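Local structure of ActII protein (Streptomyces coelicolor, 2OPT) at residues M82-R87 with R199-G204; R74-V79 with I207-L212; T14-L19 with D55-I60; L27-L32 with D51-L56; Q169-L174 with I192-S197. The protein is a TetR-family transcriptional repressor that probably binds regulatory DNA through an N-terminal helix-turn-helix domain and whose relatives release DNA on binding a small-molecule ligand. All coordinates share one frame; numbering follows the deposited sequence. Where two conformers were deposited one is given.

Contact 1 of 5, residues M82-R87 with R199-G204; sequences MCRSLR and RRFELG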
# COMPACT_ATOMS: atom_id res chain seq x y z
N MET A 82 15.48 8.96 -6.31
CA MET A 82 14.33 8.78 -7.18
C MET A 82 13.05 8.54 -6.38
O MET A 82 11.97 8.99 -6.78
CB MET A 82 14.57 7.61 -8.14
CG MET A 82 13.30 6.94 -8.65
SD MET A 82 13.63 5.31 -9.35
CE MET A 82 13.34 4.26 -7.93
N CYS A 83 13.17 7.84 -5.26
CA CYS A 83 12.03 7.57 -4.40
C CYS A 83 11.58 8.84 -3.68
O CYS A 83 10.38 9.08 -3.52
CB CYS A 83 12.37 6.48 -3.38
SG CYS A 83 12.42 4.81 -4.07
N ARG A 84 12.55 9.64 -3.24
CA ARG A 84 12.26 10.90 -2.58
C ARG A 84 11.56 11.87 -3.54
O ARG A 84 10.71 12.66 -3.13
CB ARG A 84 13.54 11.53 -2.04
CG ARG A 84 14.07 10.87 -0.77
CD ARG A 84 15.25 11.63 -0.20
NE ARG A 84 16.10 10.78 0.64
CZ ARG A 84 17.40 10.60 0.43
NH1 ARG A 84 18.10 9.82 1.24
NH2 ARG A 84 18.01 11.21 -0.58
N SER A 85 11.94 11.80 -4.81
CA SER A 85 11.29 12.61 -5.86
C SER A 85 9.82 12.28 -6.09
O SER A 85 8.95 13.15 -6.24
CB SER A 85 12.06 12.45 -7.19
OG SER A 85 11.75 13.49 -8.13
N LEU A 86 9.51 10.99 -6.11
CA LEU A 86 8.16 10.57 -6.18
C LEU A 86 7.35 11.01 -4.97
O LEU A 86 6.21 11.46 -5.10
CB LEU A 86 8.14 9.03 -6.21
CG LEU A 86 6.79 8.42 -6.52
CD1 LEU A 86 6.13 8.87 -7.85
CD2 LEU A 86 6.94 6.90 -6.51
N ARG A 87 7.95 10.92 -3.78
CA ARG A 87 7.28 11.32 -2.57
C ARG A 87 6.97 12.79 -2.60
O ARG A 87 5.91 13.22 -2.19
CB ARG A 87 8.16 10.97 -1.34
CG ARG A 87 7.58 11.45 -0.01
CD ARG A 87 8.60 11.38 1.17
NE ARG A 87 7.96 11.59 2.50
CZ ARG A 87 8.59 12.13 3.52
NH1 ARG A 87 9.85 12.53 3.41
NH2 ARG A 87 7.95 12.29 4.65
N ARG A 199 10.85 9.89 9.12
CA ARG A 199 11.58 8.83 9.74
C ARG A 199 11.08 7.52 9.16
O ARG A 199 11.90 6.75 8.74
CB ARG A 199 11.42 8.87 11.26
CG ARG A 199 12.28 7.84 12.05
CD ARG A 199 13.77 7.89 11.66
NE ARG A 199 14.49 6.85 12.41
CZ ARG A 199 15.62 6.24 12.04
NH1 ARG A 199 16.22 6.55 10.89
NH2 ARG A 199 16.15 5.32 12.83
N ARG A 200 9.76 7.29 9.12
CA ARG A 200 9.19 6.05 8.54
C ARG A 200 9.63 5.93 7.10
O ARG A 200 10.18 4.94 6.69
CB ARG A 200 7.66 6.10 8.49
CG ARG A 200 6.91 6.07 9.79
CD ARG A 200 5.43 6.52 9.59
NE ARG A 200 4.69 5.63 8.70
CZ ARG A 200 4.25 4.42 9.06
NH1 ARG A 200 4.47 3.97 10.30
NH2 ARG A 200 3.61 3.64 8.19
N PHE A 201 9.46 6.98 6.32
CA PHE A 201 9.92 6.93 4.94
C PHE A 201 11.39 6.51 4.78
O PHE A 201 11.71 5.67 3.95
CB PHE A 201 9.71 8.27 4.24
CG PHE A 201 9.85 8.17 2.75
CD1 PHE A 201 8.86 7.59 2.00
CD2 PHE A 201 11.00 8.64 2.13
CE1 PHE A 201 9.01 7.47 0.63
CE2 PHE A 201 11.16 8.54 0.74
CZ PHE A 201 10.17 7.98 0.00
N GLU A 202 12.30 7.10 5.56
CA GLU A 202 13.70 6.76 5.36
C GLU A 202 14.03 5.34 5.82
O GLU A 202 14.72 4.60 5.10
CB GLU A 202 14.64 7.83 5.94
CG GLU A 202 14.61 9.20 5.20
CD GLU A 202 15.02 9.21 3.70
OE1 GLU A 202 15.99 8.53 3.25
OE2 GLU A 202 14.37 9.98 2.97
N LEU A 203 13.46 4.92 6.95
CA LEU A 203 13.62 3.55 7.40
C LEU A 203 13.13 2.56 6.35
O LEU A 203 13.84 1.61 6.04
CB LEU A 203 12.82 3.28 8.70
CG LEU A 203 13.51 3.56 10.01
CD1 LEU A 203 12.56 3.40 11.22
CD2 LEU A 203 14.71 2.59 10.13
N GLY A 204 11.92 2.74 5.82
CA GLY A 204 11.40 1.78 4.82
C GLY A 204 12.25 1.79 3.55
O GLY A 204 12.46 0.78 2.92
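R87 sends CG anti to its backbone N (chi1 176°) and F201 does the same with CG (chi1 -166°), and the two side chains lie alongside, running opposite ways. R87 CD ends up over the middle of the F201 ring, 3.6 Å from its centroid, a CH-pi contact almost on the ring normal. The guanidinium of R87 runs on nearly parallel to the ring, and its NH2 forms a salt bridge with D198. At the ring's edge C83 O approaches F201 CZ to 3.7 Å, and R84 CG also lies near the ring plane. Segments 82-87 and 199-204, on helices 75-92 and 197-219, run roughly antiparallel at 147° in the all-helical C-terminal domain of the TetR fold, and F141 and V142 of helix 128-150 pack on F201. In the conformer described, one of two deposited for E202, R84 grips E202 side-on: NE meets OE2 on its syn side at 3.0 Å, while NH1 reaches OE1 at 3.2 Å from above the carboxylate plane. An alanine in place of R84 would probably leave that carboxylate without its mate and uncover the F201 edge. R199 forms a salt bridge to E129 of the second subunit.

Contact 2 of 5, residues R74-V79 with I207-L212; sequences RWAEQV and IIIAGL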
# COMPACT_ATOMS: atom_id res chain seq x y z
N ARG A 74 27.20 4.97 -7.07
CA ARG A 74 26.19 5.68 -6.27
C ARG A 74 24.82 5.04 -6.32
O ARG A 74 23.82 5.75 -6.12
CB ARG A 74 26.00 7.15 -6.70
CG ARG A 74 27.15 8.06 -6.36
CD ARG A 74 26.71 9.47 -6.00
NE ARG A 74 25.61 10.00 -6.80
CZ ARG A 74 24.44 10.41 -6.28
NH1 ARG A 74 23.52 10.87 -7.09
NH2 ARG A 74 24.20 10.38 -4.97
N TRP A 75 24.74 3.75 -6.60
CA TRP A 75 23.43 3.14 -6.90
C TRP A 75 22.41 3.39 -5.79
O TRP A 75 21.32 3.91 -6.03
CB TRP A 75 23.58 1.65 -7.17
CG TRP A 75 22.32 0.97 -7.64
CD1 TRP A 75 21.84 0.95 -8.90
CD2 TRP A 75 21.39 0.18 -6.84
NE1 TRP A 75 20.67 0.22 -8.96
CE2 TRP A 75 20.37 -0.26 -7.72
CE3 TRP A 75 21.30 -0.15 -5.49
CZ2 TRP A 75 19.29 -1.06 -7.28
CZ3 TRP A 75 20.24 -0.91 -5.04
CH2 TRP A 75 19.25 -1.40 -5.94
N ALA A 76 22.76 3.05 -4.56
CA ALA A 76 21.79 3.02 -3.46
C ALA A 76 21.21 4.41 -3.20
O ALA A 76 20.01 4.55 -2.96
CB ALA A 76 22.42 2.48 -2.22
N GLU A 77 22.06 5.43 -3.18
CA GLU A 77 21.62 6.77 -2.96
C GLU A 77 20.79 7.31 -4.16
O GLU A 77 19.94 8.13 -3.98
CB GLU A 77 22.82 7.66 -2.64
CG GLU A 77 23.51 7.27 -1.33
CD GLU A 77 22.66 7.58 -0.07
OE1 GLU A 77 22.25 8.75 0.11
OE2 GLU A 77 22.40 6.65 0.73
N GLN A 78 21.06 6.83 -5.38
CA GLN A 78 20.27 7.27 -6.54
C GLN A 78 18.84 6.70 -6.49
O GLN A 78 17.88 7.35 -6.90
CB GLN A 78 20.95 6.87 -7.84
CG GLN A 78 22.07 7.75 -8.22
CD GLN A 78 22.50 7.56 -9.66
OE1 GLN A 78 22.84 6.46 -10.09
NE2 GLN A 78 22.59 8.66 -10.37
N VAL A 79 18.71 5.46 -6.02
CA VAL A 79 17.39 4.86 -5.81
C VAL A 79 16.66 5.65 -4.72
O VAL A 79 15.55 6.11 -4.91
CB VAL A 79 17.53 3.35 -5.47
CG1 VAL A 79 16.16 2.69 -5.35
CG2 VAL A 79 18.25 2.66 -6.60
N ILE A 207 15.43 -0.19 4.36
CA ILE A 207 15.10 -1.58 4.44
C ILE A 207 15.00 -2.19 3.05
O ILE A 207 15.60 -3.21 2.79
CB ILE A 207 13.80 -1.82 5.25
CG1 ILE A 207 14.04 -1.48 6.73
CG2 ILE A 207 13.32 -3.24 5.08
CD1 ILE A 207 12.80 -1.33 7.56
N ILE A 208 14.20 -1.58 2.17
CA ILE A 208 13.93 -2.17 0.82
C ILE A 208 15.21 -2.20 -0.03
O ILE A 208 15.48 -3.19 -0.68
CB ILE A 208 12.83 -1.39 0.08
CG1 ILE A 208 11.51 -1.50 0.88
CG2 ILE A 208 12.76 -1.83 -1.40
CD1 ILE A 208 10.32 -0.57 0.43
N ILE A 209 15.99 -1.11 0.02
CA ILE A 209 17.25 -1.01 -0.76
C ILE A 209 18.28 -2.05 -0.26
O ILE A 209 18.86 -2.79 -1.07
CB ILE A 209 17.79 0.45 -0.71
CG1 ILE A 209 16.89 1.38 -1.55
CG2 ILE A 209 19.20 0.55 -1.33
CD1 ILE A 209 17.12 2.79 -1.23
N ALA A 210 18.49 -2.16 1.06
CA ALA A 210 19.36 -3.20 1.59
C ALA A 210 18.88 -4.60 1.12
O ALA A 210 19.68 -5.46 0.78
CB ALA A 210 19.41 -3.17 3.16
N GLY A 211 17.58 -4.83 1.10
CA GLY A 211 17.06 -6.18 0.78
C GLY A 211 17.23 -6.44 -0.69
O GLY A 211 17.47 -7.56 -1.09
N LEU A 212 17.10 -5.41 -1.52
CA LEU A 212 17.39 -5.51 -2.96
C LEU A 212 18.86 -5.83 -3.25
O LEU A 212 19.16 -6.78 -4.00
CB LEU A 212 16.98 -4.21 -3.70
CG LEU A 212 15.46 -3.97 -3.87
CD1 LEU A 212 15.22 -2.54 -4.44
CD2 LEU A 212 14.79 -5.00 -4.75
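I209 carries this contact, its CG2 serving W75 and A76 and its CG1 serving V79. CG2 stands anti to the backbone N and lies 3.9 Å from A76 CB and 4.1 Å from W75 CZ3. CG1, anti to the carbonyl carbon (chi1 -71°), meets V79 CG1 at 4.1 Å, the two side chains lying alongside and pointing opposite ways. Beyond it I209 CD1 comes within 3.8 Å of A76 O, so the tip of the isoleucine lies against backbone, while CG1 and CG2 meet side chains. W75 holds CG anti to its own N (chi1 -174°), and the far end of its six-membered ring comes near helix 197-219, where the rim atom CH2 has L212 CB near the ring plane at 4.3 Å. V79 CG2 lies over one face of the indole. Helices 75-92 and 197-219 belong to the helical C-terminal domain of the TetR fold; here their short segments run at 141°, with axes 10.5 Å apart and the backbones nearest at A76 and I209. An alanine at I209 would probably open a gap between A76, V79 and the indole, whose CZ3 would lose its neighbour CG2. The indole NE1 is tied to L120 O of helix 108-123. L130 and L138 of helix 128-150 pack on L212 and V79, and L212 also touches I207 of the second subunit.

Contact 3 of 5, residues T14-L19 with D55-I60; sequences TALGIL and DLVFDI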
# COMPACT_ATOMS: atom_id res chain seq x y z
N THR A 14 -5.74 22.67 -15.98
CA THR A 14 -6.88 23.25 -15.26
C THR A 14 -7.42 22.25 -14.27
O THR A 14 -7.67 22.59 -13.14
CB THR A 14 -7.97 23.64 -16.30
OG1 THR A 14 -7.42 24.63 -17.17
CG2 THR A 14 -9.23 24.21 -15.62
N ALA A 15 -7.59 21.00 -14.71
CA ALA A 15 -8.04 19.95 -13.81
C ALA A 15 -7.13 19.71 -12.60
O ALA A 15 -7.61 19.59 -11.45
CB ALA A 15 -8.21 18.63 -14.62
N LEU A 16 -5.83 19.67 -12.83
CA LEU A 16 -4.89 19.52 -11.77
C LEU A 16 -4.98 20.70 -10.79
O LEU A 16 -4.82 20.54 -9.60
CB LEU A 16 -3.48 19.45 -12.37
CG LEU A 16 -2.35 19.32 -11.33
CD1 LEU A 16 -2.51 18.02 -10.51
CD2 LEU A 16 -0.98 19.37 -12.05
N GLY A 17 -5.29 21.88 -11.30
CA GLY A 17 -5.38 23.08 -10.46
C GLY A 17 -6.58 22.92 -9.51
O GLY A 17 -6.52 23.25 -8.32
N ILE A 18 -7.67 22.38 -10.03
CA ILE A 18 -8.88 22.17 -9.22
C ILE A 18 -8.55 21.18 -8.11
O ILE A 18 -8.81 21.44 -6.94
CB ILE A 18 -10.10 21.69 -10.08
CG1 ILE A 18 -10.55 22.85 -11.00
CG2 ILE A 18 -11.27 21.21 -9.19
CD1 ILE A 18 -11.29 22.37 -12.29
N LEU A 19 -8.03 20.03 -8.50
CA LEU A 19 -7.54 18.98 -7.60
C LEU A 19 -6.62 19.54 -6.50
O LEU A 19 -6.79 19.26 -5.33
CB LEU A 19 -6.73 17.98 -8.40
CG LEU A 19 -7.05 16.50 -8.55
CD1 LEU A 19 -5.75 15.69 -8.76
CD2 LEU A 19 -7.75 15.96 -7.32
N ASP A 55 -6.69 9.63 -15.49
CA ASP A 55 -5.50 8.94 -16.03
C ASP A 55 -4.56 10.01 -16.54
O ASP A 55 -3.32 9.90 -16.43
CB ASP A 55 -5.88 8.05 -17.24
CG ASP A 55 -6.63 6.76 -16.85
OD1 ASP A 55 -6.49 6.29 -15.72
OD2 ASP A 55 -7.30 6.14 -17.73
N LEU A 56 -5.12 11.07 -17.14
CA LEU A 56 -4.28 12.11 -17.74
C LEU A 56 -3.61 13.02 -16.71
O LEU A 56 -2.49 13.52 -16.92
CB LEU A 56 -5.11 12.94 -18.73
CG LEU A 56 -5.60 12.27 -20.03
CD1 LEU A 56 -6.51 13.24 -20.78
CD2 LEU A 56 -4.47 11.85 -20.91
N VAL A 57 -4.36 13.32 -15.65
CA VAL A 57 -3.90 14.15 -14.53
C VAL A 57 -2.76 13.35 -13.87
O VAL A 57 -1.70 13.88 -13.58
CB VAL A 57 -5.04 14.43 -13.56
CG1 VAL A 57 -4.53 15.05 -12.29
CG2 VAL A 57 -6.10 15.37 -14.18
N PHE A 58 -2.96 12.04 -13.71
CA PHE A 58 -1.90 11.23 -13.15
C PHE A 58 -0.62 11.31 -13.98
O PHE A 58 0.46 11.50 -13.42
CB PHE A 58 -2.38 9.77 -12.97
CG PHE A 58 -1.35 8.83 -12.35
CD1 PHE A 58 -0.51 9.27 -11.33
CD2 PHE A 58 -1.29 7.50 -12.75
CE1 PHE A 58 0.42 8.40 -10.75
CE2 PHE A 58 -0.38 6.63 -12.18
CZ PHE A 58 0.47 7.07 -11.17
N ASP A 59 -0.72 11.18 -15.30
CA ASP A 59 0.51 11.21 -16.09
C ASP A 59 1.17 12.56 -16.10
O ASP A 59 2.41 12.67 -16.13
CB ASP A 59 0.26 10.76 -17.52
CG ASP A 59 1.54 10.36 -18.19
OD1 ASP A 59 2.11 9.32 -17.78
OD2 ASP A 59 2.06 11.17 -19.00
N ILE A 60 0.39 13.63 -16.05
CA ILE A 60 1.03 14.94 -16.20
C ILE A 60 1.97 15.36 -15.06
O ILE A 60 2.97 16.05 -15.27
CB ILE A 60 -0.03 16.01 -16.49
CG1 ILE A 60 0.59 17.08 -17.38
CG2 ILE A 60 -0.64 16.60 -15.16
CD1 ILE A 60 -0.43 17.97 -17.99
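In the N-terminal DNA-binding domain of the TetR fold, helix 8-22 packs across helix 50-61, and V57 is the residue on which most of that packing converges. The short segments stand almost perpendicular, at 87°, with axes 10.0 Å apart and the backbones nearest at L16 and V57. V57 divides its two methyls between partners on successive turns of the other helix. CG1, anti to the backbone N (chi1 169°), meets L19 CD1 at 3.8 Å and L16 CD1 at 4.0 Å. CG2, anti to the carbonyl carbon, meets A15 CB at 3.9 Å. The valine therefore fits among A15, L16 and L19, and from segment 14-19 it is met by three methyl groups. L16 is the forked member: while CD1 serves V57, its other methyl, CD2, reaches I60 CG2 at 4.2 Å, one turn farther along helix 50-61. I60 places that CG2 between its backbone N and carbonyl carbon, the crowded position, and both leucines cross their partners obliquely. The contact is wholly apolar, its hold coming from the fit of these methyl groups. V12, a turn before A15, adds to the cover over V57 and I60. L32 of helix 29-36 packs against A15 from the side of the predicted helix-turn-helix, whereas I99 of helix 96-100 lies against L19 and H93 meets L16, bringing the C-terminal domain up to this core.

Contact 4 of 5, residues L27-L32 with D51-L56; sequences LSMRRL and DELLDL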
# COMPACT_ATOMS: atom_id res chain seq x y z
N LEU A 27 -13.51 17.72 -8.32
CA LEU A 27 -13.16 17.61 -9.74
C LEU A 27 -14.16 16.74 -10.48
O LEU A 27 -13.96 15.53 -10.58
CB LEU A 27 -11.72 17.09 -9.92
CG LEU A 27 -11.23 16.93 -11.37
CD1 LEU A 27 -11.30 18.23 -12.11
CD2 LEU A 27 -9.80 16.37 -11.38
N SER A 28 -15.24 17.36 -10.99
CA SER A 28 -16.24 16.69 -11.81
C SER A 28 -16.06 17.23 -13.20
O SER A 28 -15.47 18.30 -13.38
CB SER A 28 -17.65 17.03 -11.31
OG SER A 28 -17.89 18.41 -11.45
N MET A 29 -16.57 16.53 -14.20
CA MET A 29 -16.47 17.05 -15.61
C MET A 29 -17.22 18.39 -15.77
O MET A 29 -16.77 19.32 -16.49
CB MET A 29 -17.01 15.99 -16.58
CG MET A 29 -16.11 14.75 -16.62
SD MET A 29 -14.31 15.08 -16.64
CE MET A 29 -14.03 15.35 -18.38
N ARG A 30 -18.32 18.50 -15.06
CA ARG A 30 -19.09 19.73 -15.09
C ARG A 30 -18.30 20.92 -14.52
O ARG A 30 -18.32 22.00 -15.12
CB ARG A 30 -20.41 19.54 -14.36
CG ARG A 30 -21.39 20.65 -14.58
CD ARG A 30 -22.77 20.21 -14.12
NE ARG A 30 -23.33 19.17 -15.00
CZ ARG A 30 -24.00 19.42 -16.13
NH1 ARG A 30 -24.47 18.40 -16.85
NH2 ARG A 30 -24.21 20.68 -16.52
N ARG A 31 -17.63 20.71 -13.39
CA ARG A 31 -16.83 21.76 -12.78
C ARG A 31 -15.72 22.15 -13.73
O ARG A 31 -15.38 23.33 -13.90
CB ARG A 31 -16.23 21.26 -11.46
CG ARG A 31 -15.17 22.25 -10.84
CD ARG A 31 -15.73 23.65 -10.64
NE ARG A 31 -14.71 24.63 -10.22
CZ ARG A 31 -14.18 24.65 -9.01
NH1 ARG A 31 -14.55 23.73 -8.08
NH2 ARG A 31 -13.28 25.57 -8.72
N LEU A 32 -15.13 21.13 -14.37
CA LEU A 32 -14.02 21.32 -15.27
C LEU A 32 -14.46 22.12 -16.49
O LEU A 32 -13.80 23.10 -16.87
CB LEU A 32 -13.37 19.95 -15.64
CG LEU A 32 -12.15 19.95 -16.56
CD1 LEU A 32 -10.98 20.95 -16.12
CD2 LEU A 32 -11.64 18.55 -16.75
N ASP A 51 -12.98 9.18 -15.56
CA ASP A 51 -11.89 8.24 -15.35
C ASP A 51 -10.71 8.43 -16.29
O ASP A 51 -9.57 8.27 -15.90
CB ASP A 51 -12.44 6.81 -15.42
CG ASP A 51 -13.31 6.49 -14.21
OD1 ASP A 51 -13.10 7.14 -13.13
OD2 ASP A 51 -14.16 5.57 -14.30
N GLU A 52 -10.97 8.76 -17.53
CA GLU A 52 -9.90 8.97 -18.50
C GLU A 52 -9.18 10.25 -18.17
O GLU A 52 -7.98 10.36 -18.35
CB GLU A 52 -10.52 9.07 -19.86
CG GLU A 52 -11.12 7.64 -20.19
CD GLU A 52 -12.12 7.56 -21.36
OE1 GLU A 52 -12.83 8.54 -21.65
OE2 GLU A 52 -12.24 6.45 -21.97
N LEU A 53 -9.94 11.22 -17.72
CA LEU A 53 -9.35 12.52 -17.32
C LEU A 53 -8.33 12.31 -16.21
O LEU A 53 -7.23 12.85 -16.24
CB LEU A 53 -10.49 13.43 -16.88
CG LEU A 53 -10.12 14.86 -16.43
CD1 LEU A 53 -9.69 14.76 -15.02
CD2 LEU A 53 -9.04 15.53 -17.32
N LEU A 54 -8.73 11.58 -15.18
CA LEU A 54 -7.86 11.29 -14.06
C LEU A 54 -6.59 10.54 -14.50
O LEU A 54 -5.53 10.76 -13.95
CB LEU A 54 -8.63 10.51 -12.98
CG LEU A 54 -9.68 11.35 -12.23
CD1 LEU A 54 -10.37 10.46 -11.21
CD2 LEU A 54 -9.04 12.59 -11.56
N ASP A 55 -6.69 9.63 -15.49
CA ASP A 55 -5.50 8.94 -16.03
C ASP A 55 -4.56 10.01 -16.54
O ASP A 55 -3.32 9.90 -16.43
CB ASP A 55 -5.88 8.05 -17.24
CG ASP A 55 -6.63 6.76 -16.85
OD1 ASP A 55 -6.49 6.29 -15.72
OD2 ASP A 55 -7.30 6.14 -17.73
N LEU A 56 -5.12 11.07 -17.14
CA LEU A 56 -4.28 12.11 -17.74
C LEU A 56 -3.61 13.02 -16.71
O LEU A 56 -2.49 13.52 -16.92
CB LEU A 56 -5.11 12.94 -18.73
CG LEU A 56 -5.60 12.27 -20.03
CD1 LEU A 56 -6.51 13.24 -20.78
CD2 LEU A 56 -4.47 11.85 -20.91
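S28 OG accepts a bond from R31 N, 3.0 Å long and fairly straight at 159°, and this N-cap bond closes the first turn of helix 29-36, whose apolar side packs on L53. On helix 50-61, L53 sends CG anti to its backbone N (chi1 -180°), and three residues close on it. L27 comes tip to tip, with CD2 4.0 Å from L53 CD1. L32 meets it at a slant, its CD2 lying 4.0 Å from L53 CG and equally near L53 CD2. M29 folds back through two bends, at chi2 and chi3, and runs alongside L53, which leaves SD 4.2 Å from L53 CB. L27 CD2 does double duty, for it also touches L54 CD2 at 3.9 Å; L54 has CG anti to the carbonyl carbon and lies beside L27, pointing the other way. One methyl of L27 thus sits at the junction of two leucines of helix 50-61. Residues 28-47 are predicted to form the helix-turn-helix, and the start of its first helix, 29-36, is seated here on helix 50-61. R50 NE bonds to L27 O and ties the loop leading into helix 29-36 to helix 50-61. Helix 40-47 brings L43 against M29 and L32, with V47 also on M29, while helix 8-22 adds L19 beside L27 and T14 beside L32.

Contact 5 of 5, residues Q169-L174 with I192-S197; sequences QLHGYL and ITSLDS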
# COMPACT_ATOMS: atom_id res chain seq x y z
N GLN A 169 -3.61 9.66 22.17
CA GLN A 169 -4.62 8.73 22.68
C GLN A 169 -4.13 7.28 22.58
O GLN A 169 -4.09 6.56 23.58
CB GLN A 169 -5.94 8.89 21.90
CG GLN A 169 -6.56 10.28 21.96
CD GLN A 169 -7.70 10.39 22.96
OE1 GLN A 169 -8.24 9.37 23.43
NE2 GLN A 169 -8.09 11.63 23.28
N LEU A 170 -3.75 6.85 21.38
CA LEU A 170 -3.18 5.51 21.17
C LEU A 170 -1.87 5.30 21.96
O LEU A 170 -1.68 4.25 22.58
CB LEU A 170 -2.98 5.23 19.67
CG LEU A 170 -2.57 3.82 19.21
CD1 LEU A 170 -3.47 2.74 19.84
CD2 LEU A 170 -2.59 3.72 17.70
N HIS A 171 -1.01 6.31 21.96
CA HIS A 171 0.21 6.30 22.77
C HIS A 171 -0.13 6.09 24.23
O HIS A 171 0.52 5.31 24.92
CB HIS A 171 0.98 7.62 22.62
CG HIS A 171 2.27 7.67 23.38
ND1 HIS A 171 3.50 7.79 22.76
CD2 HIS A 171 2.53 7.65 24.71
CE1 HIS A 171 4.46 7.82 23.68
NE2 HIS A 171 3.90 7.73 24.87
N GLY A 172 -1.16 6.80 24.68
CA GLY A 172 -1.55 6.79 26.08
C GLY A 172 -2.27 5.52 26.45
O GLY A 172 -2.19 5.07 27.57
N TYR A 173 -3.01 4.95 25.50
CA TYR A 173 -3.54 3.63 25.72
C TYR A 173 -2.38 2.64 25.90
O TYR A 173 -2.27 1.99 26.92
CB TYR A 173 -4.44 3.20 24.57
CG TYR A 173 -5.09 1.87 24.81
CD1 TYR A 173 -5.95 1.70 25.87
CD2 TYR A 173 -4.85 0.79 23.96
CE1 TYR A 173 -6.55 0.49 26.10
CE2 TYR A 173 -5.46 -0.43 24.18
CZ TYR A 173 -6.30 -0.58 25.25
OH TYR A 173 -6.92 -1.78 25.51
N LEU A 174 -1.51 2.54 24.89
CA LEU A 174 -0.41 1.59 24.92
C LEU A 174 0.48 1.83 26.13
O LEU A 174 0.73 0.90 26.90
CB LEU A 174 0.42 1.69 23.63
CG LEU A 174 -0.17 1.16 22.34
CD1 LEU A 174 0.95 1.06 21.27
CD2 LEU A 174 -0.89 -0.18 22.53
N ILE A 192 5.61 2.94 18.00
CA ILE A 192 4.46 2.35 17.33
C ILE A 192 3.47 3.45 17.01
O ILE A 192 2.75 3.38 16.03
CB ILE A 192 3.79 1.26 18.20
CG1 ILE A 192 4.77 0.11 18.44
CG2 ILE A 192 2.51 0.77 17.54
CD1 ILE A 192 4.26 -0.97 19.44
N THR A 193 3.50 4.50 17.81
CA THR A 193 2.53 5.56 17.72
C THR A 193 3.12 6.84 17.10
O THR A 193 2.43 7.55 16.36
CB THR A 193 1.99 5.84 19.12
OG1 THR A 193 0.81 5.06 19.31
CG2 THR A 193 1.68 7.29 19.30
N SER A 194 4.39 7.10 17.42
CA SER A 194 5.04 8.35 17.07
C SER A 194 5.30 8.37 15.59
O SER A 194 4.71 9.18 14.88
CB SER A 194 6.37 8.56 17.85
OG SER A 194 6.19 8.60 19.28
N LEU A 195 6.12 7.43 15.14
CA LEU A 195 7.01 7.67 13.99
C LEU A 195 6.64 8.83 13.03
O LEU A 195 5.63 8.76 12.31
CB LEU A 195 7.39 6.37 13.26
CG LEU A 195 8.61 5.70 13.92
CD1 LEU A 195 9.25 4.64 13.04
CD2 LEU A 195 9.68 6.75 14.37
N ASP A 196 7.47 9.87 12.98
CA ASP A 196 7.19 10.90 12.03
C ASP A 196 7.36 10.35 10.63
O ASP A 196 8.12 9.41 10.43
CB ASP A 196 8.02 12.16 12.26
CG ASP A 196 9.50 11.92 12.12
OD1 ASP A 196 10.07 11.23 12.99
OD2 ASP A 196 10.08 12.49 11.18
N SER A 197 6.62 10.93 9.69
CA SER A 197 6.66 10.53 8.29
C SER A 197 8.04 10.41 7.69
O SER A 197 8.32 9.48 6.95
CB SER A 197 5.81 11.50 7.46
OG SER A 197 4.44 11.26 7.77
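T193 meets H171 most closely, its methyl CG2 lying 3.4 Å from H171 CB and the two side chains crossing at about a right angle. The same methyl sits near the plane of the imidazole, at its edge, 3.9 Å from ND1. On its other branch T193 OG1 lies by L170, 3.6 Å from CG. The backbone H171 N is also 3.4 Å from OG1, but the angle is too poor for a hydrogen bond. A turn farther on, L174 CD1 touches I192 CG2 at 4.1 Å, again at about a right angle. Torsions set up these approaches: H171 holds CG anti to its backbone N (chi1 -178°), which places CG so that the imidazole edge lies by the T193 methyl, and I192 does likewise with CG2, offering that methyl to L174. S194, at the edge of the H171 ring, has its OG bonded to G190 O. L106 of the second subunit packs on L170, and A132 of that subunit on I192. The chain then runs through L195, packed on R200 and L203, to D196, the N-cap of helix 197-219. This is a surface contact in the C-terminal domain of a TetR-type dimer, joining helix 164-175 to helix 189-194.

Contacts 3 and 4 come first along the chain and touch, centres 8 Å apart, sharing helix 50-61 in the N-terminal DNA-binding domain. Contacts 1, 2 and 5 follow in the C-terminal domain: along the chain contact 2 encloses contact 1, which encloses contact 5. Contacts 1 and 2 are successive meetings of the same two helices, their centres 11 Å apart. Contact 5 touches contact 1 but not contact 2. All three touch the second subunit, so this region takes part in the dimer interface. Helix 50-61 is followed in the chain by helix 75-92, where the chain passes between domains; contacts 2 and 4 lie 36 Å apart by their centres. That path is consistent with TetR-type coupling of ligand-binding and DNA-binding domains.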